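Local coordinates for protein extracellular ligand-binding receptor (PDB 3SG0) that binds small aromatic acids such as benzoylformic acid in a cleft between two lobes, probably as the solute-binding component of a transport system, at residues A[281-289]-A[350-358]; A[288-296]-A[304-312]. All coordinates share one frame; numbering follows the deposited sequence. Where two conformers were deposited one is given.

Contact 1 of 2, residues A[281-289]-A[350-358]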
loop_
_atom_site.group_PDB
_atom_site.type_symbol
_atom_site.label_atom_id
_atom_site.label_comp_id
_atom_site.label_asym_id
_atom_site.label_seq_id
_atom_site.Cartn_x
_atom_site.Cartn_y
_atom_site.Cartn_z
ATOM N N ASP A 281 -17.218 -9.714 -15.864
ATOM C CA ASP A 281 -18.104 -8.661 -15.368
ATOM C C ASP A 281 -17.911 -8.357 -13.883
ATOM O O ASP A 281 -18.723 -7.672 -13.273
ATOM C CB ASP A 281 -19.573 -8.972 -15.685
ATOM C CG ASP A 281 -20.035 -10.291 -15.101
ATOM O OD1 ASP A 281 -19.186 -11.107 -14.699
ATOM O OD2 ASP A 281 -21.263 -10.519 -15.069
ATOM N N SER A 282 -16.810 -8.833 -13.307
ATOM C CA SER A 282 -16.536 -8.547 -11.900
ATOM C C SER A 282 -16.382 -7.054 -11.659
ATOM O O SER A 282 -15.734 -6.364 -12.452
ATOM C CB SER A 282 -15.262 -9.242 -11.441
ATOM O OG SER A 282 -14.861 -8.741 -10.170
ATOM N N PRO A 283 -16.952 -6.546 -10.552
ATOM C CA PRO A 283 -16.750 -5.131 -10.232
ATOM C C PRO A 283 -15.268 -4.773 -10.141
ATOM O O PRO A 283 -14.893 -3.640 -10.442
ATOM C CB PRO A 283 -17.418 -4.987 -8.863
ATOM C CG PRO A 283 -18.505 -6.004 -8.887
ATOM C CD PRO A 283 -17.914 -7.181 -9.632
ATOM N N PHE A 284 -14.424 -5.718 -9.739
ATOM C CA PHE A 284 -13.002 -5.412 -9.614
ATOM C C PHE A 284 -12.359 -5.169 -10.970
ATOM O O PHE A 284 -11.428 -4.371 -11.083
ATOM C CB PHE A 284 -12.253 -6.493 -8.840
ATOM C CG PHE A 284 -12.660 -6.584 -7.395
ATOM C CD1 PHE A 284 -12.515 -5.492 -6.548
ATOM C CD2 PHE A 284 -13.184 -7.759 -6.880
ATOM C CE1 PHE A 284 -12.891 -5.568 -5.219
ATOM C CE2 PHE A 284 -13.566 -7.838 -5.546
ATOM C CZ PHE A 284 -13.410 -6.739 -4.718
ATOM N N ARG A 285 -12.839 -5.839 -12.007
ATOM C CA ARG A 285 -12.289 -5.584 -13.336
ATOM C C ARG A 285 -12.758 -4.236 -13.870
ATOM O O ARG A 285 -12.012 -3.534 -14.552
ATOM C CB ARG A 285 -12.605 -6.741 -14.286
ATOM C CG ARG A 285 -12.003 -8.039 -13.778
ATOM C CD ARG A 285 -12.037 -9.135 -14.797
ATOM N NE ARG A 285 -11.012 -8.930 -15.808
ATOM C CZ ARG A 285 -10.739 -9.811 -16.759
ATOM N NH1 ARG A 285 -11.413 -10.950 -16.811
ATOM N NH2 ARG A 285 -9.790 -9.558 -17.651
ATOM N N LYS A 286 -13.981 -3.855 -13.525
ATOM C CA LYS A 286 -14.532 -2.578 -13.955
ATOM C C LYS A 286 -13.775 -1.406 -13.334
ATOM O O LYS A 286 -13.406 -0.452 -14.024
ATOM C CB LYS A 286 -16.016 -2.491 -13.594
ATOM C CG LYS A 286 -16.669 -1.162 -13.944
ATOM C CD LYS A 286 -18.120 -1.135 -13.477
ATOM C CE LYS A 286 -18.692 0.276 -13.488
ATOM N NZ LYS A 286 -19.550 0.542 -14.676
ATOM N N VAL A 287 -13.540 -1.473 -12.029
ATOM C CA VAL A 287 -12.859 -0.369 -11.366
ATOM C C VAL A 287 -11.393 -0.302 -11.773
ATOM O O VAL A 287 -10.791 0.775 -11.747
ATOM C CB VAL A 287 -13.041 -0.389 -9.827
ATOM C CG1 VAL A 287 -14.520 -0.356 -9.477
ATOM C CG2 VAL A 287 -12.356 -1.594 -9.194
ATOM N N LYS A 288 -10.820 -1.435 -12.164
ATOM C CA LYS A 288 -9.458 -1.439 -12.677
ATOM C C LYS A 288 -9.397 -0.782 -14.050
ATOM O O LYS A 288 -8.489 0.006 -14.323
ATOM C CB LYS A 288 -8.887 -2.858 -12.720
ATOM C CG LYS A 288 -7.457 -2.920 -13.236
ATOM C CD LYS A 288 -6.828 -4.299 -13.028
ATOM C CE LYS A 288 -5.374 -4.304 -13.464
ATOM N NZ LYS A 288 -4.713 -5.597 -13.156
ATOM N N ALA A 289 -10.366 -1.087 -14.907
ATOM C CA ALA A 289 -10.383 -0.514 -16.247
ATOM C C ALA A 289 -10.501 1.004 -16.197
ATOM O O ALA A 289 -9.877 1.695 -16.997
ATOM C CB ALA A 289 -11.504 -1.124 -17.077
ATOM N N LEU A 350 -18.230 -0.315 -1.097
ATOM C CA LEU A 350 -17.558 0.275 -2.247
ATOM C C LEU A 350 -16.467 -0.633 -2.780
ATOM O O LEU A 350 -15.489 -0.909 -2.082
ATOM C CB LEU A 350 -16.964 1.627 -1.854
ATOM C CG LEU A 350 -16.225 2.383 -2.958
ATOM C CD1 LEU A 350 -17.148 2.736 -4.118
ATOM C CD2 LEU A 350 -15.560 3.630 -2.389
ATOM N N ALA A 351 -16.613 -1.091 -4.018
ATOM C CA ALA A 351 -15.561 -1.869 -4.651
ATOM C C ALA A 351 -14.456 -0.933 -5.114
ATOM O O ALA A 351 -14.662 -0.112 -6.009
ATOM C CB ALA A 351 -16.116 -2.663 -5.827
ATOM N N LEU A 352 -13.296 -1.046 -4.478
ATOM C CA LEU A 352 -12.091 -0.338 -4.891
ATOM C C LEU A 352 -11.149 -1.347 -5.529
ATOM O O LEU A 352 -11.338 -2.553 -5.396
ATOM C CB LEU A 352 -11.409 0.288 -3.666
ATOM C CG LEU A 352 -12.176 1.408 -2.957
ATOM C CD1 LEU A 352 -11.448 1.841 -1.706
ATOM C CD2 LEU A 352 -12.397 2.603 -3.891
ATOM N N ASN A 353 -10.111 -0.866 -6.200
ATOM C CA ASN A 353 -9.076 -1.765 -6.694
ATOM C C ASN A 353 -8.390 -2.528 -5.576
ATOM O O ASN A 353 -7.886 -3.636 -5.768
ATOM C CB ASN A 353 -8.066 -0.983 -7.508
ATOM C CG ASN A 353 -8.631 -0.564 -8.830
ATOM O OD1 ASN A 353 -8.633 -1.351 -9.777
ATOM N ND2 ASN A 353 -9.162 0.653 -8.906
ATOM N N ASN A 354 -8.392 -1.925 -4.389
ATOM C CA ASN A 354 -7.791 -2.515 -3.209
ATOM C C ASN A 354 -8.686 -3.517 -2.487
ATOM O O ASN A 354 -8.211 -4.207 -1.584
ATOM C CB ASN A 354 -7.349 -1.402 -2.246
ATOM C CG ASN A 354 -5.952 -0.903 -2.543
ATOM O OD1 ASN A 354 -4.974 -1.545 -2.164
ATOM N ND2 ASN A 354 -5.841 0.241 -3.207
ATOM N N GLY A 355 -9.960 -3.597 -2.858
ATOM C CA GLY A 355 -10.876 -4.520 -2.204
ATOM C C GLY A 355 -12.231 -3.897 -1.958
ATOM O O GLY A 355 -12.503 -2.774 -2.389
ATOM N N LEU A 356 -13.088 -4.646 -1.271
ATOM C CA LEU A 356 -14.416 -4.163 -0.910
ATOM C C LEU A 356 -14.340 -3.409 0.406
ATOM O O LEU A 356 -14.056 -3.993 1.458
ATOM C CB LEU A 356 -15.414 -5.317 -0.809
ATOM C CG LEU A 356 -16.848 -4.900 -0.464
ATOM C CD1 LEU A 356 -17.451 -4.049 -1.570
ATOM C CD2 LEU A 356 -17.713 -6.125 -0.210
ATOM N N SER A 357 -14.600 -2.110 0.331
ATOM C CA SER A 357 -14.352 -1.199 1.433
ATOM C C SER A 357 -15.626 -0.776 2.157
ATOM O O SER A 357 -16.583 -0.307 1.534
ATOM C CB SER A 357 -13.652 0.025 0.861
ATOM O OG SER A 357 -13.494 1.035 1.843
ATOM N N ASN A 358 -15.602 -0.915 3.480
ATOM C CA ASN A 358 -16.682 -0.473 4.351
ATOM C C ASN A 358 -16.090 0.310 5.509
ATOM O O ASN A 358 -15.532 -0.267 6.433
ATOM C CB ASN A 358 -17.466 -1.676 4.886
ATOM C CG ASN A 358 -18.439 -2.224 3.881
ATOM O OD1 ASN A 358 -19.480 -1.625 3.628
ATOM N ND2 ASN A 358 -18.109 -3.361 3.301
HETATM O O HOH W 1 -9.064 -4.181 -9.344
#
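The Phe284 ring meets the tip of the 350-357 hairpin with its edge: Leu352 O and Gly355 O both lie in the ring plane, with CD1 3.4 Å from Leu352 O. The amide of Leu356 also comes up to this edge near CZ, and Ala351 CB approaches obliquely. The motif is a beta hairpin with a two-residue type I turn, set against the first turns of helix 283-298 in a periplasmic binding protein fold. The turn, from Leu352 to Gly355, reverses the chain and is closed by bonds both ways between those two residues. With CG anti to its own carbonyl carbon (chi1 -66°), Phe284 reaches along the helix flank toward the hairpin. Its backbone N gives a capping bond to Ser282 OG (3.1 Å), which fixes the start of the helix. Pro283 CB rests on Ala351 CB at 4.0 Å. One turn on, Val287 straddles the 350-352 strand end, CG1 against Ala351 O at 3.5 Å and CG2 over the backbone at Leu352 and Asn353.

The carboxamide of Asn353 runs alongside Val287, pointing the other way, and brings the contact its polar part. ND2 makes a weak bond to Val287 O (3.3 Å, 157°), while Asp313 on helix 306-328 takes a firmer one. The Lys288 side chain crosses that of Asn353 at about a right angle, CB coming near OD1, and runs on to a salt bridge with Glu276. On the other end of the amide, OD1 sits 3.0 Å from Lys288 CA and accepts a bond from a water that also donates to Phe284 O, each 2.9 Å long.

Contact 2 of 2, residues A[288-296]-A[304-312]. With 173 (benzoyl-formic acid), chain B.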
loop_
_atom_site.group_PDB
_atom_site.type_symbol
_atom_site.label_atom_id
_atom_site.label_comp_id
_atom_site.label_asym_id
_atom_site.label_seq_id
_atom_site.Cartn_x
_atom_site.Cartn_y
_atom_site.Cartn_z
ATOM N N LYS A 288 -10.820 -1.435 -12.164
ATOM C CA LYS A 288 -9.458 -1.439 -12.677
ATOM C C LYS A 288 -9.397 -0.782 -14.050
ATOM O O LYS A 288 -8.489 0.006 -14.323
ATOM C CB LYS A 288 -8.887 -2.858 -12.720
ATOM C CG LYS A 288 -7.457 -2.920 -13.236
ATOM C CD LYS A 288 -6.828 -4.299 -13.028
ATOM C CE LYS A 288 -5.374 -4.304 -13.464
ATOM N NZ LYS A 288 -4.713 -5.597 -13.156
ATOM N N ALA A 289 -10.366 -1.087 -14.907
ATOM C CA ALA A 289 -10.383 -0.514 -16.247
ATOM C C ALA A 289 -10.501 1.004 -16.197
ATOM O O ALA A 289 -9.877 1.695 -16.997
ATOM C CB ALA A 289 -11.504 -1.124 -17.077
ATOM N N ARG A 290 -11.295 1.533 -15.275
ATOM C CA ARG A 290 -11.440 2.982 -15.141
ATOM C C ARG A 290 -10.088 3.634 -14.868
ATOM O O ARG A 290 -9.733 4.653 -15.468
ATOM C CB ARG A 290 -12.417 3.336 -14.018
ATOM C CG ARG A 290 -13.874 3.065 -14.336
ATOM C CD ARG A 290 -14.784 3.680 -13.282
ATOM N NE ARG A 290 -14.585 5.122 -13.162
ATOM C CZ ARG A 290 -13.994 5.718 -12.131
ATOM N NH1 ARG A 290 -13.544 4.998 -11.112
ATOM N NH2 ARG A 290 -13.859 7.037 -12.114
ATOM N N PHE A 291 -9.330 3.047 -13.946
ATOM C CA PHE A 291 -8.004 3.548 -13.615
ATOM C C PHE A 291 -7.037 3.390 -14.778
ATOM O O PHE A 291 -6.361 4.344 -15.172
ATOM C CB PHE A 291 -7.469 2.811 -12.388
ATOM C CG PHE A 291 -5.989 2.973 -12.165
ATOM C CD1 PHE A 291 -5.433 4.218 -11.913
ATOM C CD2 PHE A 291 -5.154 1.865 -12.175
ATOM C CE1 PHE A 291 -4.072 4.350 -11.682
ATOM C CE2 PHE A 291 -3.805 1.990 -11.939
ATOM C CZ PHE A 291 -3.256 3.235 -11.694
ATOM N N VAL A 292 -6.968 2.187 -15.334
ATOM C CA VAL A 292 -6.016 1.911 -16.405
ATOM C C VAL A 292 -6.271 2.810 -17.616
ATOM O O VAL A 292 -5.335 3.366 -18.199
ATOM C CB VAL A 292 -6.039 0.418 -16.815
ATOM C CG1 VAL A 292 -5.277 0.194 -18.117
ATOM C CG2 VAL A 292 -5.478 -0.451 -15.686
ATOM N N ASP A 293 -7.534 2.969 -17.985
ATOM C CA ASP A 293 -7.862 3.794 -19.137
ATOM C C ASP A 293 -7.442 5.240 -18.907
ATOM O O ASP A 293 -6.863 5.878 -19.789
ATOM C CB ASP A 293 -9.360 3.722 -19.451
ATOM C CG ASP A 293 -9.796 2.348 -19.933
ATOM O OD1 ASP A 293 -8.921 1.513 -20.242
ATOM O OD2 ASP A 293 -11.021 2.110 -20.012
ATOM N N ALA A 294 -7.734 5.763 -17.725
ATOM C CA ALA A 294 -7.379 7.143 -17.421
ATOM C C ALA A 294 -5.867 7.312 -17.357
ATOM O O ALA A 294 -5.319 8.291 -17.862
ATOM C CB ALA A 294 -8.026 7.585 -16.125
ATOM N N TYR A 295 -5.184 6.354 -16.739
ATOM C CA TYR A 295 -3.736 6.418 -16.624
ATOM C C TYR A 295 -3.074 6.375 -17.999
ATOM O O TYR A 295 -2.180 7.174 -18.295
ATOM C CB TYR A 295 -3.226 5.273 -15.757
ATOM C CG TYR A 295 -1.739 5.285 -15.510
ATOM C CD1 TYR A 295 -1.217 5.780 -14.318
ATOM C CD2 TYR A 295 -0.849 4.779 -16.461
ATOM C CE1 TYR A 295 0.141 5.771 -14.078
ATOM C CE2 TYR A 295 0.511 4.767 -16.227
ATOM C CZ TYR A 295 1.001 5.266 -15.034
ATOM O OH TYR A 295 2.346 5.261 -14.763
ATOM N N LYS A 296 -3.506 5.439 -18.839
ATOM C CA LYS A 296 -2.954 5.335 -20.186
ATOM C C LYS A 296 -3.163 6.625 -20.974
ATOM O O LYS A 296 -2.261 7.079 -21.680
ATOM C CB LYS A 296 -3.548 4.136 -20.931
ATOM C CG LYS A 296 -2.984 2.802 -20.465
ATOM C CD LYS A 296 -3.499 1.644 -21.301
ATOM C CE LYS A 296 -2.799 0.349 -20.925
ATOM N NZ LYS A 296 -3.213 -0.773 -21.812
ATOM N N PRO A 304 -0.132 1.223 -16.103
ATOM C CA PRO A 304 0.286 1.526 -14.735
ATOM C C PRO A 304 0.643 0.266 -13.967
ATOM O O PRO A 304 0.256 -0.842 -14.354
ATOM C CB PRO A 304 -0.975 2.134 -14.130
ATOM C CG PRO A 304 -2.086 1.411 -14.826
ATOM C CD PRO A 304 -1.599 1.205 -16.248
ATOM N N THR A 305 1.375 0.447 -12.875
ATOM C CA THR A 305 1.509 -0.604 -11.877
ATOM C C THR A 305 0.576 -0.304 -10.703
ATOM O O THR A 305 0.013 0.794 -10.584
ATOM C CB THR A 305 2.951 -0.756 -11.392
ATOM O OG1 THR A 305 3.319 0.420 -10.659
ATOM C CG2 THR A 305 3.899 -0.950 -12.574
ATOM N N ILE A 306 0.415 -1.288 -9.831
ATOM C CA ILE A 306 -0.580 -1.204 -8.779
ATOM C C ILE A 306 -0.400 0.020 -7.885
ATOM O O ILE A 306 -1.373 0.573 -7.373
ATOM C CB ILE A 306 -0.581 -2.477 -7.904
ATOM C CG1 ILE A 306 -1.804 -2.501 -6.992
ATOM C CG2 ILE A 306 0.712 -2.598 -7.110
ATOM C CD1 ILE A 306 -1.957 -3.801 -6.220
ATOM N N PHE A 307 0.834 0.464 -7.670
ATOM C CA PHE A 307 1.038 1.520 -6.689
ATOM C C PHE A 307 0.344 2.821 -7.057
ATOM O O PHE A 307 -0.070 3.564 -6.175
ATOM C CB PHE A 307 2.516 1.652 -6.325
ATOM C CG PHE A 307 3.022 0.414 -5.676
ATOM C CD1 PHE A 307 3.763 -0.524 -6.382
ATOM C CD2 PHE A 307 2.639 0.118 -4.379
ATOM C CE1 PHE A 307 4.152 -1.714 -5.777
ATOM C CE2 PHE A 307 3.023 -1.071 -3.778
ATOM C CZ PHE A 307 3.773 -1.987 -4.476
ATOM N N GLY A 308 0.164 3.076 -8.350
ATOM C CA GLY A 308 -0.594 4.239 -8.770
ATOM C C GLY A 308 -2.051 4.165 -8.329
ATOM O O GLY A 308 -2.705 5.187 -8.081
ATOM N N VAL A 309 -2.573 2.947 -8.232
ATOM C CA VAL A 309 -3.972 2.770 -7.864
ATOM C C VAL A 309 -4.225 3.146 -6.409
ATOM O O VAL A 309 -5.360 3.413 -6.032
ATOM C CB VAL A 309 -4.502 1.353 -8.217
ATOM C CG1 VAL A 309 -4.470 0.416 -7.008
ATOM C CG2 VAL A 309 -5.916 1.456 -8.771
ATOM N N HIS A 310 -3.181 3.197 -5.593
ATOM C CA HIS A 310 -3.364 3.630 -4.208
ATOM C C HIS A 310 -3.694 5.113 -4.166
ATOM O O HIS A 310 -4.451 5.560 -3.298
ATOM C CB HIS A 310 -2.147 3.232 -3.372
ATOM C CG HIS A 310 -1.954 1.758 -3.388
ATOM N ND1 HIS A 310 -0.751 1.095 -3.233
ATOM C CD2 HIS A 310 -2.887 0.809 -3.609
ATOM C CE1 HIS A 310 -0.967 -0.208 -3.346
ATOM N NE2 HIS A 310 -2.255 -0.403 -3.566
ATOM N N LEU A 311 -3.166 5.876 -5.117
ATOM C CA LEU A 311 -3.572 7.271 -5.265
ATOM C C LEU A 311 -4.980 7.336 -5.864
ATOM O O LEU A 311 -5.856 8.047 -5.366
ATOM C CB LEU A 311 -2.569 8.035 -6.130
ATOM C CG LEU A 311 -2.936 9.486 -6.445
ATOM C CD1 LEU A 311 -3.265 10.284 -5.192
ATOM C CD2 LEU A 311 -1.809 10.137 -7.227
ATOM N N TRP A 312 -5.205 6.570 -6.927
ATOM C CA TRP A 312 -6.500 6.566 -7.598
ATOM C C TRP A 312 -7.652 6.241 -6.634
ATOM O O TRP A 312 -8.644 6.976 -6.569
ATOM C CB TRP A 312 -6.476 5.569 -8.753
ATOM C CG TRP A 312 -7.735 5.534 -9.557
ATOM C CD1 TRP A 312 -8.782 4.687 -9.391
ATOM C CD2 TRP A 312 -8.078 6.391 -10.651
ATOM N NE1 TRP A 312 -9.763 4.956 -10.315
ATOM C CE2 TRP A 312 -9.352 5.996 -11.106
ATOM C CE3 TRP A 312 -7.426 7.443 -11.301
ATOM C CZ2 TRP A 312 -9.994 6.625 -12.173
ATOM C CZ3 TRP A 312 -8.067 8.063 -12.362
ATOM C CH2 TRP A 312 -9.335 7.652 -12.785
HETATM O O1B 173 B . 3.861 0.591 3.716
HETATM C C1 173 B . 4.960 0.458 3.246
HETATM O O1A 173 B . 6.120 0.867 3.894
HETATM C C2 173 B . 5.165 -0.384 2.016
HETATM O O2 173 B . 6.262 -0.739 1.701
HETATM C C1G 173 B . 3.956 -0.691 1.189
HETATM C C2D 173 B . 2.969 0.428 0.873
HETATM C C2E 173 B . 1.727 0.130 0.059
HETATM C C3 173 B . 1.475 -1.299 -0.419
HETATM C C1E 173 B . 2.488 -2.409 -0.080
HETATM C C1D 173 B . 3.740 -2.118 0.721
HETATM O O HOH W 2 2.637 3.057 -12.904
#
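Phe291 and Trp312 both set CG opposite the backbone nitrogen (chi1 165° and -177°), and from their two helices the side chains run alongside one another, pointing opposite ways. Phe291 CB ends up almost squarely over the five-membered ring of Trp312, 3.7 Å from its centroid, in a CH-pi contact. The two ring planes are oblique, with CE3 of the indole at the phenyl edge and Phe291 CD1 3.5 Å from Trp312 CG. Val309 CG2 makes a CH-pi contact with one face of the Phe291 ring, 3.5 Å above the plane and displaced toward the rim. Farther out along the indole, Ala294 CB touches CH2 at 3.6 Å. Arg290 is modelled in two conformers, so the approach of its guanidinium to the indole is uncertain.

Helices 283-298 and 306-328, consecutive in the sequence, meet here in the lobe of the periplasmic binding protein fold that carries helix 41-50; their segments 288-296 and 306-312 cross at 102°, axes 10.8 Å apart at closest approach. Gly308, with no side chain, leaves room for the Phe291 ring, whose CZ lies against its backbone. Losing the indole to an alanine at Trp312 would probably leave Phe291 CB and Ala294 CB without their covering surface and open a gap between the helices.

Pro304, ahead of the second helix, packs CG against Phe291 CE2 at 3.4 Å and sets CB over the centre of the Tyr295 ring, 3.4 Å above it, another CH-pi contact. A water joins Tyr295 OH to Thr305 N. From another side of helix 306-328, Phe307 turns its ring edge to the phenyl group of the bound benzoylformic acid, CE2 3.7 Å from C3.

Both contacts use helix 283-298, contact 1 at its N-terminal turns and contact 2 farther along; their ranges overlap at Lys288 and Ala289, of which Lys288 makes contact in contact 1. Each is partly buried, but contact 2 buries more surface (522 against 332 Å²) and is mainly apolar and aromatic. Contact 1, which includes the exposed Pro283 and Leu356, mixes ring and methyl contacts with polar ones: each contact has a bridging water, but only contact 1 adds a direct, weak hydrogen bond. They meet at the hairpin turn, where Asn353 and Asn354 lie against Val309 and His310. Helix 306-328 carries contact 2 on to the ligand pocket, whereas the side chain of Asn353 is about 12 Å from the bound benzoylformic acid.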